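Phosphoserine aminotransferase SerC (Cytophaga hutchinsonii ATCC 33406, PDB 3FFR) probably catalyses the PLP-dependent transamination between phosphoserine and 2-oxoglutarate in serine biosynthesis. Local coordinates at residues E14-V19 with T256-Q261; G119-D124 with A295-M300; K269-K274 with S299-V304; A276-Y281 with E348-L353; G312-I317 with Q355-K360. All blocks are in the same frame, centred on the assembly; numbering follows the deposited sequence.

Contact 1 of 5, residues E14-V19 with T256-Q261; sequences ELYPTV and TGDMLQ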
# COMPACT_ATOMS: atom_id res chain seq x y z
N GLU A 14 19.39 -1.62 2.17
CA GLU A 14 19.71 -2.05 3.51
C GLU A 14 18.74 -1.34 4.51
O GLU A 14 18.53 -0.14 4.45
CB GLU A 14 21.17 -1.73 3.82
CG GLU A 14 21.78 -2.41 5.00
CD GLU A 14 21.87 -3.93 4.88
OE1 GLU A 14 21.93 -4.53 3.77
OE2 GLU A 14 21.92 -4.53 5.96
N LEU A 15 18.12 -2.12 5.41
CA LEU A 15 17.22 -1.51 6.40
C LEU A 15 18.03 -0.69 7.42
O LEU A 15 19.16 -1.01 7.78
CB LEU A 15 16.34 -2.56 7.11
CG LEU A 15 15.53 -3.46 6.19
CD1 LEU A 15 14.58 -4.35 7.03
CD2 LEU A 15 14.71 -2.68 5.18
N TYR A 16 17.39 0.37 7.89
CA TYR A 16 17.98 1.20 8.91
C TYR A 16 18.35 0.23 10.06
O TYR A 16 17.61 -0.73 10.35
CB TYR A 16 17.02 2.32 9.33
CG TYR A 16 17.72 3.42 10.04
CD1 TYR A 16 18.39 4.42 9.32
CD2 TYR A 16 17.73 3.51 11.42
CE1 TYR A 16 19.05 5.45 9.96
CE2 TYR A 16 18.40 4.54 12.06
CZ TYR A 16 19.06 5.50 11.33
OH TYR A 16 19.74 6.53 11.98
N PRO A 17 19.50 0.45 10.71
CA PRO A 17 20.02 -0.57 11.62
C PRO A 17 19.16 -0.92 12.81
O PRO A 17 19.29 -2.00 13.41
CB PRO A 17 21.39 -0.01 12.05
CG PRO A 17 21.34 1.41 11.77
CD PRO A 17 20.43 1.59 10.58
N THR A 18 18.26 -0.02 13.15
CA THR A 18 17.38 -0.26 14.31
C THR A 18 16.08 -0.96 13.97
O THR A 18 15.28 -1.29 14.84
CB THR A 18 17.03 1.06 15.00
OG1 THR A 18 16.42 1.94 14.03
CG2 THR A 18 18.29 1.72 15.58
N VAL A 19 15.85 -1.15 12.67
CA VAL A 19 14.57 -1.69 12.22
C VAL A 19 14.30 -3.04 12.81
O VAL A 19 13.17 -3.33 13.24
CB VAL A 19 14.42 -1.67 10.68
CG1 VAL A 19 13.23 -2.53 10.22
CG2 VAL A 19 14.26 -0.23 10.17
N THR A 256 12.44 7.62 12.41
CA THR A 256 12.58 9.08 12.41
C THR A 256 12.98 9.55 13.80
O THR A 256 13.70 10.53 13.92
CB THR A 256 11.35 9.82 11.91
OG1 THR A 256 10.16 9.40 12.63
CG2 THR A 256 11.15 9.55 10.40
N GLY A 257 12.53 8.85 14.84
CA GLY A 257 12.95 9.20 16.21
C GLY A 257 14.45 9.04 16.35
O GLY A 257 15.19 9.90 16.91
N ASP A 258 14.93 7.93 15.82
CA ASP A 258 16.36 7.63 15.85
C ASP A 258 17.11 8.72 15.08
O ASP A 258 18.17 9.18 15.48
CB ASP A 258 16.65 6.24 15.23
CG ASP A 258 16.09 5.09 16.04
OD1 ASP A 258 16.07 5.21 17.29
OD2 ASP A 258 15.68 4.06 15.44
N MSE A 259 16.56 9.12 13.93
CA MSE A 259 17.20 10.11 13.08
C MSE A 259 17.29 11.47 13.78
O MSE A 259 18.28 12.20 13.67
CB MSE A 259 16.51 10.25 11.71
CG MSE A 259 16.72 9.08 10.85
SE MSE A 259 15.78 9.32 9.14
CE MSE A 259 16.46 7.79 8.20
N LEU A 260 16.24 11.78 14.51
CA LEU A 260 16.19 13.04 15.25
C LEU A 260 17.28 13.11 16.31
O LEU A 260 17.69 14.21 16.68
CB LEU A 260 14.84 13.27 15.91
CG LEU A 260 13.71 13.65 14.96
CD1 LEU A 260 12.34 13.44 15.62
CD2 LEU A 260 13.90 15.07 14.48
N GLN A 261 17.73 11.96 16.80
CA GLN A 261 18.78 11.93 17.82
C GLN A 261 20.11 12.33 17.19
O GLN A 261 20.96 12.91 17.86
CB GLN A 261 18.87 10.57 18.51
CG GLN A 261 17.63 10.24 19.35
CD GLN A 261 17.48 11.18 20.54
OE1 GLN A 261 18.29 11.16 21.46
NE2 GLN A 261 16.43 12.00 20.52
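Thr18 OG1 donates a hydrogen bond to Asp258 OD2, 2.7 Å away, and the carboxylate oxygen is approached from its anti side, 33° out of the carboxylate plane. The two side chains come from opposite directions, one from the loop and one from helix 246-262. Beside this bond the ring of Tyr16 lies between loop and helix. Its CE2 touches Asp258 CB at 4.0 Å, while on the other flank CE1 meets the CE methyl of selenomethionine Met259 at 3.9 Å, both obliquely. With CG anti to the backbone N (chi1 -162°), the ring swings toward the helix, and Met259 reaches it through a chain extended beyond CG. Tyr16 to Val19 form a type I beta turn, closed by Val19 N to Tyr16 O at 2.9 Å, that leads straight into helix 19-28. The turn also places Pro17 CD 3.3 Å above the plane of the Tyr16 ring, offset toward the rim, and Thr18 OG1 at the ring edge. Further out, His22 gives Asp258 OD2 a second hydrogen bond. The Tyr16 backbone bonds to Gly194, close in sequence to Lys191, the lysine that carries pyridoxal phosphate, and Glu14 forms a salt bridge with Lys30 of the second subunit.

Contact 2 of 5, residues G119-D124 with A295-M300; sequences GFYPAD and AKLRSM
The hydroxyl of Tyr121 serves two neighbours of different character: it is hydrogen-bonded to OD2 of Asp294, and it lies 3.6 Å from the CD1 methyl of Leu297. Asp294 is itself held from a second direction, because its OD1 accepts from the backbone N of Lys296. The carboxylate thus ties the phenol to the short 3-10 segment that carries Leu297. That leucine makes the apolar part of the contact almost alone. CG stands anti to its own carbonyl carbon (chi1 -56°), and CD1 continues outward to become the tip that probes residues 119-121. There Leu297 CD1 touches Gly119 CA at 3.7 Å, approaches Phe120 N at 4.0 Å and comes obliquely to the phenol ring at Tyr121 CZ, 3.9 Å away. Val145, Pro148 and Asp151 also pack against the leucine, and its backbone pairs with Ser146. Residues 119-124 follow strand 108-113, at the edge of the seven-stranded sheet, whereas residues 295-300 connect strands 288-290 and 302-307 of the five-stranded sheet, so this junction bridges the two sheet-bearing parts of the aminotransferase fold. One methyl tip provides close but non-directional packing; the bond between Tyr121 OH and Asp294 OD2 adds a directional polar link that probably limits how the phenol can sit.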
# COMPACT_ATOMS: atom_id res chain seq x y z
N GLY A 119 21.73 16.92 -16.47
CA GLY A 119 20.80 17.68 -15.66
C GLY A 119 20.38 18.96 -16.32
O GLY A 119 20.53 19.15 -17.55
N PHE A 120 19.85 19.86 -15.50
CA PHE A 120 19.25 21.12 -15.95
C PHE A 120 19.98 22.37 -15.49
O PHE A 120 20.59 22.42 -14.42
CB PHE A 120 17.80 21.19 -15.44
CG PHE A 120 16.94 20.11 -16.02
CD1 PHE A 120 16.40 20.24 -17.29
CD2 PHE A 120 16.72 18.92 -15.33
CE1 PHE A 120 15.63 19.21 -17.83
CE2 PHE A 120 15.97 17.91 -15.88
CZ PHE A 120 15.42 18.06 -17.12
N TYR A 121 19.86 23.39 -16.34
CA TYR A 121 20.49 24.72 -16.13
C TYR A 121 19.34 25.73 -16.20
O TYR A 121 18.91 26.12 -17.28
CB TYR A 121 21.62 24.99 -17.15
CG TYR A 121 22.63 23.89 -17.01
CD1 TYR A 121 23.62 23.94 -16.04
CD2 TYR A 121 22.52 22.73 -17.75
CE1 TYR A 121 24.51 22.88 -15.86
CE2 TYR A 121 23.41 21.64 -17.57
CZ TYR A 121 24.39 21.74 -16.62
OH TYR A 121 25.27 20.69 -16.42
N PRO A 122 18.83 26.11 -15.03
CA PRO A 122 17.60 26.88 -14.96
C PRO A 122 17.58 28.19 -15.69
O PRO A 122 16.53 28.65 -16.09
CB PRO A 122 17.43 27.14 -13.46
CG PRO A 122 18.10 26.03 -12.80
CD PRO A 122 19.24 25.65 -13.69
N ALA A 123 18.74 28.78 -15.85
CA ALA A 123 18.81 30.09 -16.51
C ALA A 123 18.20 29.99 -17.91
O ALA A 123 17.66 30.95 -18.44
CB ALA A 123 20.26 30.57 -16.59
N ASP A 124 18.29 28.79 -18.48
CA ASP A 124 17.84 28.49 -19.85
C ASP A 124 16.42 27.94 -19.95
O ASP A 124 15.96 27.56 -21.04
CB ASP A 124 18.73 27.40 -20.45
CG ASP A 124 20.17 27.85 -20.64
OD1 ASP A 124 20.42 29.08 -20.77
OD2 ASP A 124 21.04 26.96 -20.67
N ALA A 295 29.88 17.89 -12.03
CA ALA A 295 30.06 17.52 -10.62
C ALA A 295 29.00 18.09 -9.72
O ALA A 295 28.62 17.46 -8.73
CB ALA A 295 31.50 17.89 -10.11
N LYS A 296 28.49 19.27 -10.06
CA LYS A 296 27.49 19.93 -9.21
C LYS A 296 26.21 19.15 -9.21
O LYS A 296 25.44 19.22 -8.26
CB LYS A 296 27.18 21.38 -9.62
CG LYS A 296 25.86 21.92 -9.01
CD LYS A 296 25.43 23.29 -9.58
CE LYS A 296 23.98 23.72 -9.22
NZ LYS A 296 23.68 25.12 -9.77
N LEU A 297 25.99 18.38 -10.26
CA LEU A 297 24.72 17.67 -10.41
C LEU A 297 24.76 16.18 -10.09
O LEU A 297 23.80 15.45 -10.33
CB LEU A 297 24.16 17.91 -11.83
CG LEU A 297 23.97 19.38 -12.23
CD1 LEU A 297 23.40 19.47 -13.66
CD2 LEU A 297 23.12 20.14 -11.21
N ARG A 298 25.88 15.75 -9.55
CA ARG A 298 26.02 14.36 -9.18
C ARG A 298 25.32 14.10 -7.85
O ARG A 298 25.47 14.87 -6.89
CB ARG A 298 27.49 13.99 -9.05
CG ARG A 298 28.24 14.02 -10.35
CD ARG A 298 29.71 13.75 -10.12
NE ARG A 298 30.45 14.05 -11.34
CZ ARG A 298 31.75 14.29 -11.38
NH1 ARG A 298 32.44 14.29 -10.26
NH2 ARG A 298 32.34 14.59 -12.53
N SER A 299 24.54 13.03 -7.82
CA SER A 299 23.80 12.67 -6.61
C SER A 299 24.68 12.29 -5.45
O SER A 299 25.67 11.58 -5.62
CB SER A 299 22.86 11.49 -6.88
OG SER A 299 22.17 11.09 -5.69
N MSE A 300 24.34 12.80 -4.27
CA MSE A 300 25.05 12.41 -3.03
C MSE A 300 24.52 11.09 -2.42
O MSE A 300 25.19 10.45 -1.59
CB MSE A 300 24.92 13.53 -1.98
CG MSE A 300 25.53 14.84 -2.33
SE MSE A 300 27.49 14.67 -2.02
CE MSE A 300 27.94 16.55 -2.27

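Contact 3 of 5, residues K269-K274 with S299-V304; sequences KQTEEK and SMTTIV
The peptide group joining Met300 to Thr301 is the flat surface met here, and Thr271 CG2 stands above its plane at the oxygen end, 3.8 Å from Met300 O. That carbonyl oxygen accepts a hydrogen bond from Asn341 ND2, and the same amide nitrogen serves Thr271 O, so a single asparagine links helix and turn. Because CG2 is anti to the backbone N of Thr271, the methyl faces the turn. Thr271 CG2 also lies 4.2 Å from Thr301 CG2. One residue on, Glu272 brushes the selenium of selenomethionine Met300 with CG at 4.5 Å, a loose approach, and its carboxylate OE2 goes to Tyr174 OH. The turn is shaped from inside by Ser299, whose OG accepts from Thr301 N at 3.1 Å and, more directly, from Thr302 N at 3.0 Å with an angle of 166° at the hydrogen. The bond from Thr301 N makes an ST turn, that from Thr302 N an ST motif. This tight bend delivers the chain into strand 302-307, against helix 264-284; Ile303 then packs on Ile278 and Ile282 of that helix, and Lys274 leans on helix 347-360.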
# COMPACT_ATOMS: atom_id res chain seq x y z
N LYS A 269 25.80 15.46 7.01
CA LYS A 269 27.27 15.43 7.10
C LYS A 269 27.80 14.02 6.91
O LYS A 269 28.86 13.81 6.28
CB LYS A 269 27.74 16.03 8.43
CG LYS A 269 27.50 17.54 8.52
CD LYS A 269 28.00 18.13 9.86
N GLN A 270 27.06 13.07 7.46
CA GLN A 270 27.43 11.64 7.40
C GLN A 270 27.31 11.17 5.94
O GLN A 270 28.15 10.43 5.42
CB GLN A 270 26.60 10.81 8.37
CG GLN A 270 27.02 11.03 9.79
CD GLN A 270 26.13 10.41 10.84
OE1 GLN A 270 25.01 9.98 10.55
NE2 GLN A 270 26.59 10.41 12.08
N THR A 271 26.24 11.61 5.30
CA THR A 271 26.00 11.30 3.89
C THR A 271 27.18 11.83 3.03
O THR A 271 27.76 11.14 2.19
CB THR A 271 24.64 11.92 3.42
OG1 THR A 271 23.55 11.27 4.14
CG2 THR A 271 24.47 11.82 1.89
N GLU A 272 27.56 13.06 3.30
CA GLU A 272 28.65 13.73 2.56
C GLU A 272 30.00 13.05 2.79
O GLU A 272 30.81 12.89 1.87
CB GLU A 272 28.70 15.20 2.92
CG GLU A 272 27.57 15.96 2.28
CD GLU A 272 27.21 17.26 2.93
OE1 GLU A 272 27.83 17.65 3.96
OE2 GLU A 272 26.28 17.90 2.39
N GLU A 273 30.24 12.61 4.01
CA GLU A 273 31.51 11.95 4.32
C GLU A 273 31.67 10.62 3.57
O GLU A 273 32.75 10.27 3.07
CB GLU A 273 31.60 11.73 5.82
CG GLU A 273 32.88 11.16 6.27
CD GLU A 273 32.94 11.02 7.77
OE1 GLU A 273 31.84 11.03 8.41
OE2 GLU A 273 34.08 10.85 8.28
N LYS A 274 30.57 9.87 3.50
CA LYS A 274 30.55 8.60 2.75
C LYS A 274 30.69 8.83 1.25
O LYS A 274 31.42 8.12 0.56
CB LYS A 274 29.27 7.80 3.01
CG LYS A 274 29.24 7.16 4.38
CD LYS A 274 27.94 6.45 4.63
CE LYS A 274 26.85 7.41 5.07
NZ LYS A 274 25.47 6.86 4.82
N SER A 299 24.54 13.03 -7.82
CA SER A 299 23.80 12.67 -6.61
C SER A 299 24.68 12.29 -5.45
O SER A 299 25.67 11.58 -5.62
CB SER A 299 22.86 11.49 -6.88
OG SER A 299 22.17 11.09 -5.69
N MSE A 300 24.34 12.80 -4.27
CA MSE A 300 25.05 12.41 -3.03
C MSE A 300 24.52 11.09 -2.42
O MSE A 300 25.19 10.45 -1.59
CB MSE A 300 24.92 13.53 -1.98
CG MSE A 300 25.53 14.84 -2.33
SE MSE A 300 27.49 14.67 -2.02
CE MSE A 300 27.94 16.55 -2.27
N THR A 301 23.31 10.66 -2.84
CA THR A 301 22.61 9.49 -2.27
C THR A 301 22.57 8.24 -3.12
O THR A 301 22.49 7.11 -2.62
CB THR A 301 21.17 9.86 -1.81
OG1 THR A 301 20.44 10.43 -2.91
CG2 THR A 301 21.23 10.86 -0.67
N THR A 302 22.61 8.44 -4.43
CA THR A 302 22.67 7.33 -5.37
C THR A 302 23.75 7.66 -6.39
O THR A 302 23.52 8.36 -7.38
CB THR A 302 21.33 7.08 -6.06
OG1 THR A 302 20.99 8.20 -6.87
CG2 THR A 302 20.19 6.81 -5.04
N ILE A 303 24.95 7.15 -6.11
CA ILE A 303 26.16 7.47 -6.91
C ILE A 303 26.30 6.52 -8.09
O ILE A 303 26.46 5.31 -7.93
CB ILE A 303 27.42 7.47 -6.01
CG1 ILE A 303 27.23 8.48 -4.86
CG2 ILE A 303 28.70 7.76 -6.80
CD1 ILE A 303 28.31 8.42 -3.75
N VAL A 304 26.25 7.10 -9.28
CA VAL A 304 26.32 6.34 -10.52
C VAL A 304 27.68 6.49 -11.19
O VAL A 304 28.21 7.60 -11.41
CB VAL A 304 25.17 6.75 -11.45
CG1 VAL A 304 25.22 5.94 -12.79
CG2 VAL A 304 23.83 6.52 -10.69

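Contact 4 of 5, residues A276-Y281 with E348-L353; sequences ALINTY and EQVHKL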
# COMPACT_ATOMS: atom_id res chain seq x y z
N ALA A 276 32.16 11.25 -0.17
CA ALA A 276 33.53 11.71 -0.43
C ALA A 276 34.49 10.51 -0.54
O ALA A 276 35.41 10.49 -1.37
CB ALA A 276 33.98 12.71 0.64
N LEU A 277 34.27 9.52 0.30
CA LEU A 277 35.10 8.30 0.27
C LEU A 277 34.99 7.61 -1.09
O LEU A 277 35.98 7.23 -1.72
CB LEU A 277 34.69 7.28 1.34
CG LEU A 277 35.12 7.47 2.77
CD1 LEU A 277 34.61 6.26 3.61
CD2 LEU A 277 36.66 7.58 2.85
N ILE A 278 33.74 7.47 -1.52
CA ILE A 278 33.40 6.81 -2.78
C ILE A 278 33.93 7.59 -3.97
O ILE A 278 34.59 7.04 -4.87
CB ILE A 278 31.86 6.55 -2.93
CG1 ILE A 278 31.34 5.59 -1.85
CG2 ILE A 278 31.51 6.07 -4.37
CD1 ILE A 278 29.78 5.57 -1.72
N ASN A 279 33.70 8.90 -3.94
CA ASN A 279 34.05 9.75 -5.07
C ASN A 279 35.56 9.90 -5.21
O ASN A 279 36.09 9.99 -6.31
CB ASN A 279 33.30 11.09 -4.99
CG ASN A 279 31.82 10.92 -5.25
OD1 ASN A 279 31.43 10.05 -6.03
ND2 ASN A 279 30.99 11.78 -4.63
N THR A 280 36.24 9.92 -4.08
CA THR A 280 37.71 10.02 -4.09
C THR A 280 38.31 8.81 -4.81
O THR A 280 39.29 8.92 -5.56
CB THR A 280 38.27 10.14 -2.65
OG1 THR A 280 37.86 11.42 -2.11
CG2 THR A 280 39.83 10.08 -2.66
N TYR A 281 37.68 7.67 -4.59
CA TYR A 281 38.10 6.41 -5.21
C TYR A 281 37.81 6.47 -6.70
O TYR A 281 38.66 6.16 -7.53
CB TYR A 281 37.44 5.20 -4.56
CG TYR A 281 37.46 3.92 -5.39
CD1 TYR A 281 38.66 3.34 -5.79
CD2 TYR A 281 36.26 3.28 -5.77
CE1 TYR A 281 38.68 2.18 -6.52
CE2 TYR A 281 36.27 2.14 -6.51
CZ TYR A 281 37.49 1.58 -6.90
OH TYR A 281 37.51 0.41 -7.63
N GLU A 348 31.61 2.85 8.27
CA GLU A 348 32.51 1.69 8.26
C GLU A 348 32.16 0.76 7.14
O GLU A 348 33.05 0.19 6.52
CB GLU A 348 32.58 0.95 9.60
CG GLU A 348 33.57 -0.23 9.56
CD GLU A 348 34.93 0.10 8.90
OE1 GLU A 348 35.61 1.08 9.30
OE2 GLU A 348 35.34 -0.65 7.97
N GLN A 349 30.87 0.63 6.85
CA GLN A 349 30.41 -0.23 5.74
C GLN A 349 30.93 0.32 4.39
O GLN A 349 31.42 -0.42 3.55
CB GLN A 349 28.89 -0.35 5.72
CG GLN A 349 28.35 -1.25 6.84
CD GLN A 349 26.84 -1.20 6.99
OE1 GLN A 349 26.23 -0.17 6.75
NE2 GLN A 349 26.23 -2.31 7.44
N VAL A 350 30.83 1.64 4.22
CA VAL A 350 31.27 2.28 2.97
C VAL A 350 32.79 2.15 2.84
O VAL A 350 33.33 1.89 1.75
CB VAL A 350 30.78 3.74 2.85
CG1 VAL A 350 31.42 4.44 1.67
CG2 VAL A 350 29.24 3.75 2.69
N HIS A 351 33.47 2.32 3.96
CA HIS A 351 34.91 2.18 4.00
C HIS A 351 35.30 0.78 3.54
O HIS A 351 36.24 0.61 2.77
CB HIS A 351 35.47 2.45 5.39
CG HIS A 351 36.96 2.54 5.43
ND1 HIS A 351 37.76 1.43 5.61
CD2 HIS A 351 37.80 3.59 5.28
CE1 HIS A 351 39.03 1.80 5.58
NE2 HIS A 351 39.08 3.10 5.37
N LYS A 352 34.57 -0.21 4.02
CA LYS A 352 34.84 -1.60 3.64
C LYS A 352 34.59 -1.81 2.17
O LYS A 352 35.38 -2.45 1.46
CB LYS A 352 34.03 -2.61 4.45
CG LYS A 352 34.28 -4.07 4.02
CD LYS A 352 33.38 -5.04 4.80
CE LYS A 352 33.60 -6.52 4.39
NZ LYS A 352 32.66 -7.48 5.06
N LEU A 353 33.51 -1.21 1.68
CA LEU A 353 33.18 -1.31 0.25
C LEU A 353 34.30 -0.71 -0.61
O LEU A 353 34.78 -1.34 -1.56
CB LEU A 353 31.85 -0.60 -0.08
CG LEU A 353 31.48 -0.58 -1.57
CD1 LEU A 353 31.17 -1.94 -2.15
CD2 LEU A 353 30.26 0.39 -1.77
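Two nearly parallel helices, 264-284 and 347-360, lie side by side on the five-stranded sheet, and residues 276-281 and 348-353 form part of their seam. The short axes run 9.8 Å apart at an angle of 13°, a spacing bridged here by aliphatic side chains. The seam is built from three of them. Ile278 and Val350 cross at about a right angle, with the CG1 methylene of the isoleucine 3.7 Å from the CG1 methyl of the valine, and Ile278 CD1 reaches the same methyl at 3.9 Å. Val350 offers that branch because its CG1 is anti to the backbone N (chi1 171°). Leu277, one residue earlier, adds its CD1, which touches Val350 CG1 at 4.2 Å. Leu277 CD1 also lies 4.1 Å from His351 CA and sits at the edge of the His351 ring, near its plane. On the outer side of helix 264-284, Ala276 O is gripped twice by Thr280, through OG1 at 2.7 Å and through N at 2.9 Å, from opposite faces of the carbonyl plane. Toward the sheet, Ile278 meets Ile303, whereas Val350 and Leu353 settle on Phe8, and Leu353 also on Met323 and Val325. A mixed sheet with helices layered on it in this way is the alpha/beta architecture of the C-terminal domain in fold type I aminotransferases.

Contact 5 of 5, residues G312-I317 with Q355-K360; sequences GEINKI and QTLKEK
Ile314 and Leu357 meet at about a right angle, methyl to methyl, with CG2 of the isoleucine 4.1 Å from CD2 of the leucine. Their helices belong to the alpha/beta layer of the five-stranded sheet: helix 311-318 is the link of a beta-alpha-beta crossover between the parallel strands 302-307 and 323-327, and helix 347-360 ends the chain's regular structure. One turn further along each helix, Ile317 crosses Lys360 obliquely, and here the approach is closer. In both isoleucines CG1 stands beside the backbone N (chi1 -75° in Ile317), which makes CG2 the branch anti to that N, and CG2 makes the closest touch. Leu357, buried, continues inward onto Tyr281 and Leu318, whereas Ile317 lies nearer solvent and also rests on Ile361. Within the same pair of helices, polar groups look to other partners: Asn315 OD1 accepts from Val325 N of the neighbouring strand, and Thr356 OG1 bonds to Lys352 O. Lys360 divides its labour. Its chain bends at chi2 (-64°) and again at chi3, carrying NZ away to an oxygen of a bound polyether, probably from the crystallisation liquor, while its CB stays pressed against Ile317 CG2 at 3.6 Å.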
# COMPACT_ATOMS: atom_id res chain seq x y z
N GLY A 312 27.91 -7.56 -12.89
CA GLY A 312 27.72 -8.95 -12.44
C GLY A 312 29.04 -9.52 -11.95
O GLY A 312 29.11 -10.26 -10.95
N GLU A 313 30.11 -9.13 -12.64
CA GLU A 313 31.47 -9.57 -12.29
C GLU A 313 31.93 -8.88 -11.02
O GLU A 313 32.58 -9.49 -10.16
CB GLU A 313 32.45 -9.34 -13.42
CG GLU A 313 32.27 -10.32 -14.55
CD GLU A 313 32.37 -11.77 -14.07
OE1 GLU A 313 33.25 -12.06 -13.21
OE2 GLU A 313 31.57 -12.60 -14.54
N ILE A 314 31.58 -7.61 -10.90
CA ILE A 314 31.94 -6.84 -9.72
C ILE A 314 31.27 -7.46 -8.50
O ILE A 314 31.88 -7.65 -7.45
CB ILE A 314 31.55 -5.32 -9.87
CG1 ILE A 314 32.39 -4.66 -10.98
CG2 ILE A 314 31.71 -4.57 -8.55
CD1 ILE A 314 31.84 -3.29 -11.47
N ASN A 315 29.98 -7.75 -8.64
CA ASN A 315 29.21 -8.30 -7.53
C ASN A 315 29.67 -9.72 -7.16
O ASN A 315 29.62 -10.12 -6.00
CB ASN A 315 27.71 -8.24 -7.77
CG ASN A 315 27.15 -6.84 -7.43
OD1 ASN A 315 27.61 -6.22 -6.46
ND2 ASN A 315 26.19 -6.35 -8.22
N LYS A 316 30.18 -10.44 -8.14
CA LYS A 316 30.70 -11.81 -7.89
C LYS A 316 31.95 -11.70 -7.01
O LYS A 316 32.16 -12.48 -6.09
CB LYS A 316 31.01 -12.54 -9.20
N ILE A 317 32.77 -10.69 -7.30
CA ILE A 317 33.97 -10.40 -6.52
C ILE A 317 33.63 -9.93 -5.10
O ILE A 317 34.30 -10.30 -4.12
CB ILE A 317 34.87 -9.34 -7.24
CG1 ILE A 317 35.58 -10.01 -8.42
CG2 ILE A 317 35.88 -8.73 -6.26
CD1 ILE A 317 36.37 -9.05 -9.28
N GLN A 355 37.41 -0.00 0.15
CA GLN A 355 38.70 -0.67 0.30
C GLN A 355 38.72 -1.95 -0.51
O GLN A 355 39.74 -2.32 -1.11
CB GLN A 355 38.99 -0.99 1.76
CG GLN A 355 40.15 -1.95 1.96
CD GLN A 355 40.27 -2.37 3.41
OE1 GLN A 355 40.66 -1.56 4.26
NE2 GLN A 355 39.94 -3.64 3.70
N THR A 356 37.58 -2.62 -0.52
CA THR A 356 37.46 -3.90 -1.21
C THR A 356 37.52 -3.64 -2.71
O THR A 356 38.21 -4.35 -3.45
CB THR A 356 36.19 -4.65 -0.80
OG1 THR A 356 36.22 -4.88 0.62
CG2 THR A 356 36.08 -5.97 -1.52
N LEU A 357 36.83 -2.60 -3.14
CA LEU A 357 36.83 -2.25 -4.56
C LEU A 357 38.25 -1.88 -5.02
O LEU A 357 38.70 -2.27 -6.10
CB LEU A 357 35.89 -1.09 -4.85
CG LEU A 357 34.40 -1.46 -4.79
CD1 LEU A 357 33.55 -0.20 -4.92
CD2 LEU A 357 33.99 -2.49 -5.87
N LYS A 358 38.93 -1.13 -4.19
CA LYS A 358 40.28 -0.68 -4.52
C LYS A 358 41.23 -1.83 -4.69
O LYS A 358 42.08 -1.85 -5.60
CB LYS A 358 40.83 0.24 -3.43
CG LYS A 358 40.13 1.57 -3.38
CD LYS A 358 40.44 2.35 -2.12
CE LYS A 358 41.89 2.73 -2.01
NZ LYS A 358 42.06 3.59 -0.80
N GLU A 359 41.07 -2.78 -3.79
CA GLU A 359 41.97 -3.92 -3.71
C GLU A 359 41.71 -4.96 -4.77
O GLU A 359 42.66 -5.51 -5.33
CB GLU A 359 41.92 -4.57 -2.32
CG GLU A 359 42.51 -3.69 -1.22
CD GLU A 359 42.51 -4.37 0.16
OE1 GLU A 359 42.05 -5.52 0.26
OE2 GLU A 359 42.97 -3.73 1.14
N LYS A 360 40.44 -5.18 -5.08
CA LYS A 360 40.04 -6.26 -5.99
C LYS A 360 39.66 -5.83 -7.40
O LYS A 360 39.67 -6.64 -8.32
CB LYS A 360 38.87 -7.02 -5.38
CG LYS A 360 39.09 -7.47 -3.92
CD LYS A 360 40.24 -8.48 -3.78
CE LYS A 360 39.83 -9.83 -4.34
NZ LYS A 360 40.96 -10.83 -4.32

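In the fold
Contacts 3, 4 and 5 form a chain through the helical layer of the five-stranded sheet. Contacts 3 and 4 share helix 264-284 and touch through Ile303 on Ile278; contacts 4 and 5 share helix 347-360, with Tyr281 packed on Lys358. Contact 2 joins contact 3 through Ser299 and Met300 and faces the seven-stranded sheet, while contact 1 touches none of the others, though its nearest atoms come within about 5 Å of contact 4. Each of the five mixes buried and more open residues, but contact 5 is the most peripheral, about 28 Å from the chain centre. Contact 1 alone carries a direct hydrogen bond between its segments; the other four meet by van der Waals contact, mostly of methyl and methylene groups.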